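Local coordinates for gamma-glutamyltranspeptidase (Streptomyces lincolnensis, PDB 6J3A), which belongs to the LmbA-like gamma-glutamyltranspeptidase homologues of the N-terminal nucleophile hydrolase superfamily and probably acts as a transferase or hydrolase, at residues A532-N537 and A605-M610; G499-D504 and E586-A591; R5-G10 and L527-A532; S17-A22 and G609-A614; T482-I487 and Q505-Q510. All coordinates share one frame; numbering follows the deposited sequence.

How the interactions relate
All five contacts are largely buried, but they differ in depth. Interactions 2 and 5 lie about 8 and 7 Å from the chain centre (centre to centre), and no other chain touches them; interactions 1, 3 and 4 lie farther out, about 15 to 22 Å, and all reach the second subunit. Interactions 1 and 3 share helix 529-534, one binding its last turn and the other its first. Interaction 5 holds helix 506-519, and interaction 2 the loop leading into it. Backbone pairing dominates interactions 2 and 4, an arginine grips a helix end in interaction 1, a threonine and a water serve interaction 3, and a hydroxyl-carboxylate bond marks interaction 5.

Interaction 1 of 5, residues A532-N537 and A605-M610; sequences AIDAPN and ANPRGM
R608 drives its guanidinium end-on against the last turn of helix 529-534, where the I533 carbonyl accepts from both terminal nitrogens. It starts from a loop built of two motifs, an Asx turn at N606 and a type II beta turn from P607 to M610, which follows strand 601-605. The chain is extended from CG to NE (chi3 -178°), giving the reach needed to meet carbonyls at a helix C-terminus. I533 O sits close to the guanidinium plane: R608 NH2 approaches it at 3.2 Å within the carbonyl plane, while R608 NH1, at 3.1 Å, comes from above that plane. A further bond in the guanidinium plane, 2.8 Å from R608 NH1 to N606 OD1 with an N-H...O angle of 162°, also limits the rotation of the group. E560 supplies a carboxylate to R608 NE, so the charge has a mate of its own.

Beside this polar grip, I533, branched and buried, packs on the backbone of A605 and N606. Its CG2 lies 3.5 Å from N606 CA and 4.1 Å from P607 CD, and I533 CD1 comes within 3.6 Å of A605 N. D534 crosses P607 obliquely; its OD1, which takes a hydrogen bond from Q530, rests 3.9 Å from P607 CG. The Asx turn itself closes where R608 N donates to N606 OD1 over 3.1 Å.

Interaction 2 of 5, residues G499-D504 and E586-A591; sequences GTPGGD and EGRLCA
G499 and C590 form an antiparallel hydrogen-bonded pair at the end of strand 493-499 and the start of strand 590-594. G499 N donates to C590 O over 3.1 Å, and the return bond from C590 N to G499 O is 2.9 Å long and runs nearly along the C=O axis. The same oxygen has the CA-H of L589 close by, with 3.5 Å from L589 CA to G499 O.

Beyond the pair, T500 takes over. Its OG1 stands anti to the backbone N (chi1 178°), where it accepts from R588 N at 3.1 Å and donates to P501 O at 2.7 Å, on a lone pair of that carbonyl. A hydroxyl suits this place because it can serve a donor and an acceptor at once. An alanine here would probably leave R588 N without its acceptor and P501 O without its donor, setting the loop less firmly on its neighbour. The strands belong to the sheet core of the N-terminal nucleophile fold, and the G502-G503 pair corresponds in sequence to the paired glycines that line the oxyanion hole in related transpeptidases, and may do so here.

The ring of P501 crosses the R588 chain at about a right angle, P501 CG lying 3.6 Å from R588 CG. Bent at chi2 and chi3, that chain folds back, and R588 NE gives a weak bond to G587 O. T500 and L589 meet obliquely, with T500 CB 4.0 Å from L589 CD2, and F513 of helix 506-519 packs on the same leucine. C590 turns its sulphur to S17 and T18.

Interaction 3 of 5, residues R5-G10 and L527-A532; sequences RPTLQG and LDLQGA
The N-terminal turn of helix 529-534 receives T7, whose side chain satisfies a backbone N-H there. Q530 N donates to T7 OG1 over 3.1 Å with an N-H...O angle of 162°. Amides in a first helical turn have no carbonyl one turn earlier to pair with, so a hydroxyl from another part of the chain is a natural acceptor. The first torsion of T7 (chi1 -56°) sets OG1 beside its own backbone N, while the methyl lies on L529: T7 CG2 is 3.7 Å from L529 CB, the two side chains crossing at about a right angle.

D528 is the N-cap of this helix, its OD1 accepting weakly from G531 N while OD2 forms a salt bridge with R520; a side chain on G531 would collide with D528 OD1, which explains the glycine. Helix 529-534 rests on strand 601-605, the neighbour of strand 8-10, outermost within this chain, so the contact ties the chain's N-terminal lead-in to the helix packed on strand 601-605.

Q530 has CG anti to its backbone N (chi1 -172°), and Q530 CG lies 3.4 Å from R5 O. The chain bends at chi2, turning CD toward R5; Q530 OE1 lies 3.8 Å from R5 CB. A water donates to both P6 O, at 3.0 Å, and Q530 OE1, at 2.7 Å. Q530 NE2 gives its hydrogen bonds to D534 and to A605 O, while the R5 guanidinium is held by G612 O and by T4 O of the second subunit.

Interaction 4 of 5, residues S17-A22 and G609-A614; sequences STHWLA and GMQGYA
S17 and Y613 pair through their backbones as an antiparallel hydrogen-bonded pair, joining strand 13-17 to strand 613-616 in the antiparallel sheet core of the N-terminal nucleophile fold. S17 N donates to Y613 O over 3.2 Å and almost straight, at 168°; Y613 N returns a bond of 3.1 Å to S17 O. Next to the pair, G612 CA lies 3.4 Å from S17 O, a CA-H...O approach. As a glycine, G612 lets its backbone come close to that of T18. A weak bond of 3.3 Å from W20 N to Q611 O carries the pairing to the start of helix 20-31.

Apolar and ring contacts follow. W20 CB meets Y613 CB at 3.7 Å. W20 holds its CG in the crowded position between backbone N and carbonyl carbon (chi1 70°). Q611 O lies at the edge of the indole, 3.5 Å from W20 CE3. H19, the N-cap, accepts weakly through ND1 from L21 N, and its CE1 lies over a face of the W20 ring, toward the rim.

Q611 extends beyond CG between T18 and H19, with Q611 CG 3.2 Å from T18 O and 3.7 Å from H19 CD2. An alanine here would probably open a gap beside H19 CD2 and T18 O.

The polar ends of W20 and Y613 look to the second subunit: W20 NE1 to Q9 O and Y613 OH to A614 O, both of that subunit. The chemistry thus divides the work, backbone bonds joining the strands within the chain and aromatic tips reaching across the dimer interface.

Interaction 5 of 5, residues T482-I487 and Q505-Q510; sequences TLTPSI and QQDQWQ
T484 meets D507 tip to tip, its hydroxyl and methyl both lying against the carboxylate. The bond is short: T484 OG1 donates to D507 OD2 over 2.7 Å, reaching the oxygen on its syn side and 28° out of the carboxylate plane. With OG1 anti to the backbone N (chi1 177°), the methyl is left between backbone N and carbonyl carbon, and T484 CG2 stands 3.2 Å from D507 OD2. A threonine suits the place because its hydroxyl serves two partners, giving its proton to D507 and accepting from K272. That lysine, which lies outside both segments on strand 268-272, also pairs in a salt bridge with D507 OD1 and bonds to S486 OG and P485 O, so the buried carboxylate has a counter-charge close by.

Q506 slides past T484 in the opposite direction, with Q506 CB 3.6 Å from T484 CG2. Its amide comes to T482 O, the distance from Q506 CD being 3.4 Å. One helical turn on, Q510 extends to the loop and the first strand residue, S486; its CD lies 3.6 Å from T484 O and equally far from S486 OG. Long side chains fit here, since they reach from the helix to T482, T484 and S486.

Strand 486-490, whose S486 pairs with F498 of strand 493-499, lies beneath helix 506-519, the layering of helix on sheet typical of the alpha-beta-beta-alpha sandwich of N-terminal nucleophile hydrolases.

Interaction 1 of 5, residues A532-N537 and A605-M610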
# COMPACT_ATOMS: atom_id res chain seq x y z
N ALA A 532 11.89 7.03 6.71
CA ALA A 532 12.68 6.39 7.76
C ALA A 532 12.77 4.88 7.54
O ALA A 532 13.84 4.30 7.67
CB ALA A 532 12.11 6.70 9.13
N ILE A 533 11.65 4.26 7.18
CA ILE A 533 11.62 2.83 6.86
C ILE A 533 12.45 2.48 5.62
O ILE A 533 13.24 1.55 5.66
CB ILE A 533 10.18 2.34 6.65
CG1 ILE A 533 9.44 2.37 7.99
CG2 ILE A 533 10.18 0.94 6.04
CD1 ILE A 533 7.99 1.95 7.95
N ASP A 534 12.21 3.21 4.52
CA ASP A 534 13.01 3.09 3.28
C ASP A 534 14.49 3.26 3.54
O ASP A 534 15.30 2.58 2.91
CB ASP A 534 12.59 4.13 2.23
CG ASP A 534 11.34 3.74 1.44
OD1 ASP A 534 10.56 2.86 1.86
OD2 ASP A 534 11.14 4.36 0.37
N ALA A 535 14.86 4.15 4.46
CA ALA A 535 16.27 4.45 4.72
C ALA A 535 17.11 3.17 4.84
O ALA A 535 16.66 2.18 5.44
CB ALA A 535 16.42 5.29 5.97
N PRO A 536 18.32 3.18 4.24
CA PRO A 536 19.26 2.09 4.46
C PRO A 536 19.41 1.79 5.94
O PRO A 536 19.64 2.70 6.74
CB PRO A 536 20.57 2.61 3.87
CG PRO A 536 20.14 3.56 2.81
CD PRO A 536 18.88 4.20 3.33
N ASN A 537 19.22 0.52 6.29
CA ASN A 537 19.31 0.07 7.68
C ASN A 537 20.47 -0.93 7.78
O ASN A 537 21.03 -1.34 6.76
CB ASN A 537 17.96 -0.55 8.12
CG ASN A 537 17.67 -0.37 9.60
OD1 ASN A 537 18.57 -0.31 10.40
ND2 ASN A 537 16.40 -0.30 9.97
N ALA A 605 4.99 1.40 5.99
CA ALA A 605 5.35 -0.01 6.06
C ALA A 605 6.53 -0.35 5.17
O ALA A 605 6.75 0.27 4.13
CB ALA A 605 4.16 -0.89 5.71
N ASN A 606 7.26 -1.37 5.60
CA ASN A 606 8.46 -1.85 4.93
C ASN A 606 8.16 -2.46 3.55
O ASN A 606 7.24 -3.28 3.44
CB ASN A 606 9.15 -2.90 5.80
CG ASN A 606 10.18 -3.70 5.05
OD1 ASN A 606 11.22 -3.19 4.64
ND2 ASN A 606 9.87 -4.98 4.83
N PRO A 607 8.95 -2.08 2.52
CA PRO A 607 8.77 -2.65 1.19
C PRO A 607 9.59 -3.92 0.92
O PRO A 607 9.33 -4.61 -0.07
CB PRO A 607 9.25 -1.51 0.30
CG PRO A 607 10.37 -0.92 1.06
CD PRO A 607 10.02 -1.06 2.52
N ARG A 608 10.56 -4.22 1.78
CA ARG A 608 11.49 -5.32 1.55
C ARG A 608 10.76 -6.64 1.72
O ARG A 608 10.10 -6.85 2.73
CB ARG A 608 12.66 -5.25 2.54
CG ARG A 608 13.44 -3.95 2.55
CD ARG A 608 14.34 -3.88 3.77
NE ARG A 608 15.08 -2.62 3.85
CZ ARG A 608 14.59 -1.46 4.27
NH1 ARG A 608 13.32 -1.35 4.66
NH2 ARG A 608 15.38 -0.39 4.31
N GLY A 609 10.87 -7.51 0.71
CA GLY A 609 10.18 -8.80 0.67
C GLY A 609 8.75 -8.72 0.13
O GLY A 609 8.03 -9.70 0.19
N MET A 610 8.38 -7.57 -0.43
CA MET A 610 7.03 -7.28 -0.95
C MET A 610 5.90 -7.99 -0.22
O MET A 610 5.19 -8.83 -0.78
CB MET A 610 6.93 -7.52 -2.47
CG MET A 610 8.19 -7.95 -3.17
SD MET A 610 9.58 -6.80 -3.12
CE MET A 610 10.84 -8.06 -3.39

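Interaction 2 of 5, residues G499-D504 and E586-A591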
# COMPACT_ATOMS: atom_id res chain seq x y z
N GLY A 499 7.07 -1.34 15.29
CA GLY A 499 7.81 -2.56 15.57
C GLY A 499 8.30 -3.23 14.31
O GLY A 499 8.15 -2.71 13.20
N THR A 500 8.91 -4.39 14.50
CA THR A 500 9.45 -5.18 13.41
C THR A 500 9.81 -6.56 13.93
O THR A 500 10.22 -6.70 15.08
CB THR A 500 10.74 -4.57 12.79
OG1 THR A 500 11.24 -5.44 11.76
CG2 THR A 500 11.86 -4.38 13.81
N PRO A 501 9.67 -7.59 13.08
CA PRO A 501 10.32 -8.84 13.40
C PRO A 501 11.81 -8.75 13.07
O PRO A 501 12.28 -7.76 12.51
CB PRO A 501 9.63 -9.82 12.47
CG PRO A 501 9.34 -9.02 11.26
CD PRO A 501 8.99 -7.65 11.78
N GLY A 502 12.53 -9.80 13.45
CA GLY A 502 13.94 -9.95 13.13
C GLY A 502 14.87 -10.37 14.25
O GLY A 502 16.05 -10.05 14.20
N GLY A 503 14.34 -11.09 15.24
CA GLY A 503 15.15 -11.64 16.33
C GLY A 503 16.03 -10.64 17.07
O GLY A 503 15.54 -9.71 17.71
N ASP A 504 17.34 -10.84 16.95
CA ASP A 504 18.33 -9.96 17.59
C ASP A 504 18.52 -8.63 16.87
O ASP A 504 19.17 -7.72 17.39
CB ASP A 504 19.67 -10.67 17.75
CG ASP A 504 19.59 -11.83 18.71
OD1 ASP A 504 19.00 -11.68 19.80
OD2 ASP A 504 20.10 -12.91 18.37
N GLU A 586 17.32 -5.28 5.09
CA GLU A 586 17.42 -4.96 6.53
C GLU A 586 16.15 -4.27 7.02
O GLU A 586 15.87 -3.16 6.61
CB GLU A 586 18.62 -4.05 6.81
CG GLU A 586 19.98 -4.66 6.51
CD GLU A 586 20.38 -5.71 7.52
OE1 GLU A 586 20.85 -6.79 7.08
OE2 GLU A 586 20.20 -5.45 8.73
N GLY A 587 15.40 -4.95 7.88
CA GLY A 587 14.25 -4.37 8.57
C GLY A 587 12.94 -4.78 7.94
O GLY A 587 12.83 -4.78 6.71
N ARG A 588 11.97 -5.16 8.77
CA ARG A 588 10.58 -5.33 8.31
C ARG A 588 9.69 -4.41 9.14
O ARG A 588 8.70 -4.84 9.73
CB ARG A 588 10.05 -6.78 8.38
CG ARG A 588 11.01 -7.94 8.21
CD ARG A 588 11.28 -8.34 6.78
NE ARG A 588 12.57 -7.82 6.39
CZ ARG A 588 13.44 -8.38 5.56
NH1 ARG A 588 14.58 -7.76 5.33
NH2 ARG A 588 13.19 -9.54 4.96
N LEU A 589 10.05 -3.13 9.14
CA LEU A 589 9.38 -2.14 9.99
C LEU A 589 7.89 -1.94 9.69
O LEU A 589 7.44 -2.11 8.55
CB LEU A 589 10.14 -0.82 9.93
CG LEU A 589 11.44 -0.96 10.74
CD1 LEU A 589 12.59 -0.13 10.19
CD2 LEU A 589 11.18 -0.63 12.20
N CYS A 590 7.15 -1.63 10.75
CA CYS A 590 5.75 -1.21 10.68
C CYS A 590 5.59 -0.03 11.59
O CYS A 590 6.20 0.00 12.64
CB CYS A 590 4.83 -2.32 11.15
SG CYS A 590 5.13 -3.89 10.36
N ALA A 591 4.76 0.94 11.21
CA ALA A 591 4.50 2.11 12.04
C ALA A 591 3.12 2.70 11.76
O ALA A 591 2.67 2.73 10.62
CB ALA A 591 5.58 3.17 11.82

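Interaction 3 of 5, residues R5-G10 and L527-A532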
# COMPACT_ATOMS: atom_id res chain seq x y z
N ARG A 5 6.40 3.87 -0.86
CA ARG A 5 4.98 4.08 -0.62
C ARG A 5 4.82 5.48 -0.07
O ARG A 5 5.80 6.17 0.24
CB ARG A 5 4.44 3.08 0.39
CG ARG A 5 4.40 1.65 -0.11
CD ARG A 5 5.25 0.79 0.79
NE ARG A 5 5.61 -0.48 0.19
CZ ARG A 5 5.33 -1.68 0.69
NH1 ARG A 5 5.73 -2.75 0.05
NH2 ARG A 5 4.65 -1.82 1.82
N PRO A 6 3.58 5.94 0.04
CA PRO A 6 3.44 7.18 0.78
C PRO A 6 3.42 6.87 2.26
O PRO A 6 3.13 5.73 2.64
CB PRO A 6 2.10 7.75 0.32
CG PRO A 6 1.37 6.61 -0.30
CD PRO A 6 2.34 5.53 -0.64
N THR A 7 3.75 7.85 3.08
CA THR A 7 3.34 7.82 4.46
C THR A 7 1.87 8.20 4.40
O THR A 7 1.53 9.36 4.23
CB THR A 7 4.13 8.79 5.35
OG1 THR A 7 5.53 8.53 5.23
CG2 THR A 7 3.73 8.61 6.79
N LEU A 8 1.00 7.19 4.49
CA LEU A 8 -0.45 7.43 4.41
C LEU A 8 -0.89 8.41 5.49
O LEU A 8 -0.35 8.40 6.57
CB LEU A 8 -1.25 6.13 4.57
CG LEU A 8 -0.92 4.91 3.70
CD1 LEU A 8 -1.97 3.83 3.93
CD2 LEU A 8 -0.82 5.27 2.24
N GLN A 9 -1.86 9.26 5.16
CA GLN A 9 -2.43 10.25 6.07
C GLN A 9 -3.95 10.19 6.01
O GLN A 9 -4.51 10.08 4.93
CB GLN A 9 -1.98 11.63 5.68
CG GLN A 9 -0.56 11.94 6.10
CD GLN A 9 -0.09 13.28 5.60
OE1 GLN A 9 -0.24 13.61 4.43
NE2 GLN A 9 0.50 14.06 6.49
N GLY A 10 -4.61 10.29 7.16
CA GLY A 10 -6.06 10.10 7.22
C GLY A 10 -6.67 10.49 8.54
O GLY A 10 -5.99 11.06 9.39
N LEU A 527 5.35 13.28 10.38
CA LEU A 527 6.56 12.49 10.58
C LEU A 527 6.90 11.69 9.33
O LEU A 527 6.01 11.09 8.73
CB LEU A 527 6.40 11.52 11.76
CG LEU A 527 6.20 12.16 13.12
CD1 LEU A 527 5.77 11.15 14.17
CD2 LEU A 527 7.47 12.86 13.56
N ASP A 528 8.18 11.67 8.96
CA ASP A 528 8.64 10.99 7.76
C ASP A 528 8.79 9.47 8.04
O ASP A 528 9.90 8.91 8.01
CB ASP A 528 9.96 11.62 7.30
CG ASP A 528 10.46 11.06 5.97
OD1 ASP A 528 9.65 10.48 5.21
OD2 ASP A 528 11.67 11.21 5.69
N LEU A 529 7.66 8.82 8.31
CA LEU A 529 7.62 7.41 8.66
C LEU A 529 8.22 6.55 7.56
O LEU A 529 9.18 5.81 7.81
CB LEU A 529 6.18 6.94 8.94
CG LEU A 529 5.38 7.62 10.07
CD1 LEU A 529 4.01 6.97 10.22
CD2 LEU A 529 6.13 7.58 11.41
N GLN A 530 7.68 6.65 6.35
CA GLN A 530 8.12 5.78 5.24
C GLN A 530 9.55 6.08 4.78
O GLN A 530 10.28 5.16 4.40
CB GLN A 530 7.15 5.84 4.06
CG GLN A 530 7.43 4.82 2.96
CD GLN A 530 7.17 3.38 3.37
OE1 GLN A 530 6.09 3.05 3.86
NE2 GLN A 530 8.16 2.51 3.15
N GLY A 531 9.96 7.34 4.79
CA GLY A 531 11.33 7.71 4.45
C GLY A 531 12.32 7.11 5.45
O GLY A 531 13.44 6.74 5.08
N ALA A 532 11.89 7.03 6.71
CA ALA A 532 12.68 6.39 7.76
C ALA A 532 12.77 4.88 7.54
O ALA A 532 13.84 4.30 7.67
CB ALA A 532 12.11 6.70 9.13
O HOH W 1 3.45 2.82 3.40

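Interaction 4 of 5, residues S17-A22 and G609-A614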
# COMPACT_ATOMS: atom_id res chain seq x y z
N SER A 17 1.11 -3.81 9.05
CA SER A 17 1.53 -5.19 9.32
C SER A 17 2.72 -5.58 8.49
O SER A 17 3.18 -4.84 7.61
CB SER A 17 0.41 -6.18 8.97
OG SER A 17 -0.57 -6.19 9.97
N THR A 18 3.21 -6.78 8.79
CA THR A 18 4.17 -7.50 7.96
C THR A 18 3.50 -8.32 6.85
O THR A 18 4.20 -9.06 6.16
CB THR A 18 5.05 -8.44 8.82
OG1 THR A 18 4.23 -9.27 9.65
CG2 THR A 18 5.99 -7.65 9.69
N HIS A 19 2.17 -8.20 6.69
CA HIS A 19 1.40 -8.87 5.64
C HIS A 19 0.08 -8.16 5.31
O HIS A 19 -0.75 -7.92 6.19
CB HIS A 19 1.08 -10.30 6.04
CG HIS A 19 0.87 -11.22 4.89
ND1 HIS A 19 -0.19 -11.12 4.03
CD2 HIS A 19 1.59 -12.29 4.46
CE1 HIS A 19 -0.12 -12.07 3.12
NE2 HIS A 19 0.95 -12.80 3.36
N TRP A 20 -0.11 -7.87 4.03
CA TRP A 20 -1.22 -7.04 3.54
C TRP A 20 -2.61 -7.59 3.91
O TRP A 20 -3.52 -6.83 4.21
CB TRP A 20 -1.11 -6.81 2.01
CG TRP A 20 -1.37 -8.04 1.19
CD1 TRP A 20 -2.58 -8.50 0.76
CD2 TRP A 20 -0.39 -8.97 0.71
NE1 TRP A 20 -2.43 -9.66 0.06
CE2 TRP A 20 -1.09 -9.98 0.01
CE3 TRP A 20 1.00 -9.06 0.82
CZ2 TRP A 20 -0.44 -11.07 -0.59
CZ3 TRP A 20 1.65 -10.14 0.23
CH2 TRP A 20 0.93 -11.13 -0.47
N LEU A 21 -2.74 -8.92 3.86
CA LEU A 21 -3.97 -9.60 4.20
C LEU A 21 -4.38 -9.32 5.64
O LEU A 21 -5.56 -9.10 5.94
CB LEU A 21 -3.82 -11.12 3.99
CG LEU A 21 -3.67 -11.66 2.55
CD1 LEU A 21 -3.39 -13.16 2.60
CD2 LEU A 21 -4.89 -11.42 1.69
N ALA A 22 -3.38 -9.29 6.53
CA ALA A 22 -3.63 -9.01 7.94
C ALA A 22 -3.94 -7.53 8.16
O ALA A 22 -4.79 -7.18 8.98
CB ALA A 22 -2.44 -9.44 8.77
N GLY A 609 10.87 -7.51 0.71
CA GLY A 609 10.18 -8.80 0.67
C GLY A 609 8.75 -8.72 0.13
O GLY A 609 8.03 -9.70 0.19
N MET A 610 8.38 -7.57 -0.43
CA MET A 610 7.03 -7.28 -0.95
C MET A 610 5.90 -7.99 -0.22
O MET A 610 5.19 -8.83 -0.78
CB MET A 610 6.93 -7.52 -2.47
CG MET A 610 8.19 -7.95 -3.17
SD MET A 610 9.58 -6.80 -3.12
CE MET A 610 10.84 -8.06 -3.39
N GLN A 611 5.73 -7.63 1.04
CA GLN A 611 4.80 -8.32 1.92
C GLN A 611 4.20 -7.38 2.97
O GLN A 611 2.97 -7.32 3.11
CB GLN A 611 5.52 -9.49 2.59
CG GLN A 611 4.63 -10.49 3.29
CD GLN A 611 5.43 -11.53 4.05
OE1 GLN A 611 5.11 -11.85 5.20
NE2 GLN A 611 6.50 -12.03 3.43
N GLY A 612 5.07 -6.68 3.69
CA GLY A 612 4.66 -5.66 4.64
C GLY A 612 3.84 -4.58 3.93
O GLY A 612 4.12 -4.23 2.77
N TYR A 613 2.82 -4.08 4.61
CA TYR A 613 1.89 -3.15 3.97
C TYR A 613 1.09 -2.37 5.00
O TYR A 613 0.62 -2.94 6.00
CB TYR A 613 0.96 -3.91 3.00
CG TYR A 613 0.55 -3.11 1.78
CD1 TYR A 613 1.51 -2.66 0.84
CD2 TYR A 613 -0.80 -2.81 1.54
CE1 TYR A 613 1.13 -1.93 -0.29
CE2 TYR A 613 -1.19 -2.08 0.41
CZ TYR A 613 -0.24 -1.64 -0.51
OH TYR A 613 -0.65 -0.91 -1.61
N ALA A 614 0.95 -1.07 4.74
CA ALA A 614 0.08 -0.18 5.51
C ALA A 614 -1.23 0.10 4.78
O ALA A 614 -1.26 0.18 3.54
CB ALA A 614 0.80 1.12 5.83

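Interaction 5 of 5, residues T482-I487 and Q505-Q510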
# COMPACT_ATOMS: atom_id res chain seq x y z
N THR A 482 13.00 -12.21 22.37
CA THR A 482 13.41 -11.18 21.40
C THR A 482 12.28 -10.22 20.99
O THR A 482 12.54 -9.14 20.45
CB THR A 482 14.02 -11.78 20.12
OG1 THR A 482 13.19 -12.85 19.65
CG2 THR A 482 15.42 -12.29 20.40
N LEU A 483 11.04 -10.61 21.27
CA LEU A 483 9.84 -9.89 20.85
C LEU A 483 9.72 -8.57 21.59
O LEU A 483 9.64 -8.56 22.82
CB LEU A 483 8.61 -10.75 21.11
CG LEU A 483 8.71 -12.22 20.64
CD1 LEU A 483 7.35 -12.89 20.77
CD2 LEU A 483 9.29 -12.36 19.23
N THR A 484 9.68 -7.48 20.84
CA THR A 484 9.84 -6.17 21.42
C THR A 484 9.17 -5.05 20.61
O THR A 484 9.82 -4.32 19.86
CB THR A 484 11.33 -5.86 21.67
OG1 THR A 484 11.46 -4.52 22.16
CG2 THR A 484 12.19 -6.04 20.40
N PRO A 485 7.85 -4.89 20.81
CA PRO A 485 7.17 -3.75 20.19
C PRO A 485 7.51 -2.43 20.88
O PRO A 485 8.10 -2.43 21.97
CB PRO A 485 5.68 -4.08 20.36
CG PRO A 485 5.61 -5.00 21.53
CD PRO A 485 6.95 -5.68 21.67
N SER A 486 7.13 -1.32 20.25
CA SER A 486 7.42 0.02 20.76
C SER A 486 6.20 0.92 20.68
O SER A 486 5.36 0.78 19.77
CB SER A 486 8.53 0.69 19.95
OG SER A 486 9.66 -0.16 19.82
N ILE A 487 6.11 1.83 21.64
CA ILE A 487 5.24 2.99 21.54
C ILE A 487 6.07 4.21 21.92
O ILE A 487 6.80 4.20 22.91
CB ILE A 487 3.97 2.83 22.41
CG1 ILE A 487 3.00 1.85 21.75
CG2 ILE A 487 3.28 4.19 22.61
CD1 ILE A 487 1.66 1.68 22.43
N GLN A 505 17.97 -8.52 15.67
CA GLN A 505 17.96 -7.25 14.94
C GLN A 505 16.78 -6.33 15.31
O GLN A 505 16.84 -5.13 15.00
CB GLN A 505 17.99 -7.49 13.43
CG GLN A 505 19.23 -8.23 12.93
CD GLN A 505 19.11 -9.75 12.99
OE1 GLN A 505 18.47 -10.37 12.14
NE2 GLN A 505 19.74 -10.36 13.99
N GLN A 506 15.74 -6.86 15.96
CA GLN A 506 14.49 -6.11 16.24
C GLN A 506 14.71 -4.72 16.84
O GLN A 506 14.25 -3.72 16.28
CB GLN A 506 13.57 -6.89 17.18
CG GLN A 506 12.82 -8.03 16.54
CD GLN A 506 11.52 -8.38 17.25
OE1 GLN A 506 11.12 -9.54 17.30
NE2 GLN A 506 10.84 -7.36 17.77
N ASP A 507 15.39 -4.67 17.98
CA ASP A 507 15.69 -3.39 18.64
C ASP A 507 17.01 -2.74 18.20
O ASP A 507 17.48 -1.81 18.86
CB ASP A 507 15.68 -3.54 20.17
CG ASP A 507 14.29 -3.36 20.78
OD1 ASP A 507 13.42 -2.69 20.18
OD2 ASP A 507 14.10 -3.89 21.89
N GLN A 508 17.61 -3.23 17.12
CA GLN A 508 18.64 -2.47 16.41
C GLN A 508 17.94 -1.66 15.33
O GLN A 508 18.06 -0.43 15.23
CB GLN A 508 19.69 -3.40 15.79
CG GLN A 508 20.31 -4.40 16.76
CD GLN A 508 21.51 -5.12 16.15
OE1 GLN A 508 22.46 -4.47 15.68
NE2 GLN A 508 21.47 -6.45 16.13
N TRP A 509 17.17 -2.38 14.52
CA TRP A 509 16.45 -1.78 13.41
C TRP A 509 15.49 -0.71 13.90
O TRP A 509 15.41 0.36 13.30
CB TRP A 509 15.71 -2.87 12.63
CG TRP A 509 16.59 -3.76 11.80
CD1 TRP A 509 17.84 -3.48 11.29
CD2 TRP A 509 16.25 -5.06 11.32
NE1 TRP A 509 18.31 -4.55 10.55
CE2 TRP A 509 17.35 -5.53 10.55
CE3 TRP A 509 15.13 -5.89 11.48
CZ2 TRP A 509 17.35 -6.79 9.94
CZ3 TRP A 509 15.12 -7.13 10.87
CH2 TRP A 509 16.23 -7.57 10.12
N GLN A 510 14.78 -1.01 14.98
CA GLN A 510 13.86 -0.05 15.58
C GLN A 510 14.57 1.19 16.11
O GLN A 510 14.05 2.30 15.94
CB GLN A 510 13.04 -0.68 16.70
CG GLN A 510 11.84 -1.45 16.21
CD GLN A 510 11.17 -2.23 17.32
OE1 GLN A 510 11.66 -3.29 17.75
NE2 GLN A 510 10.02 -1.73 17.78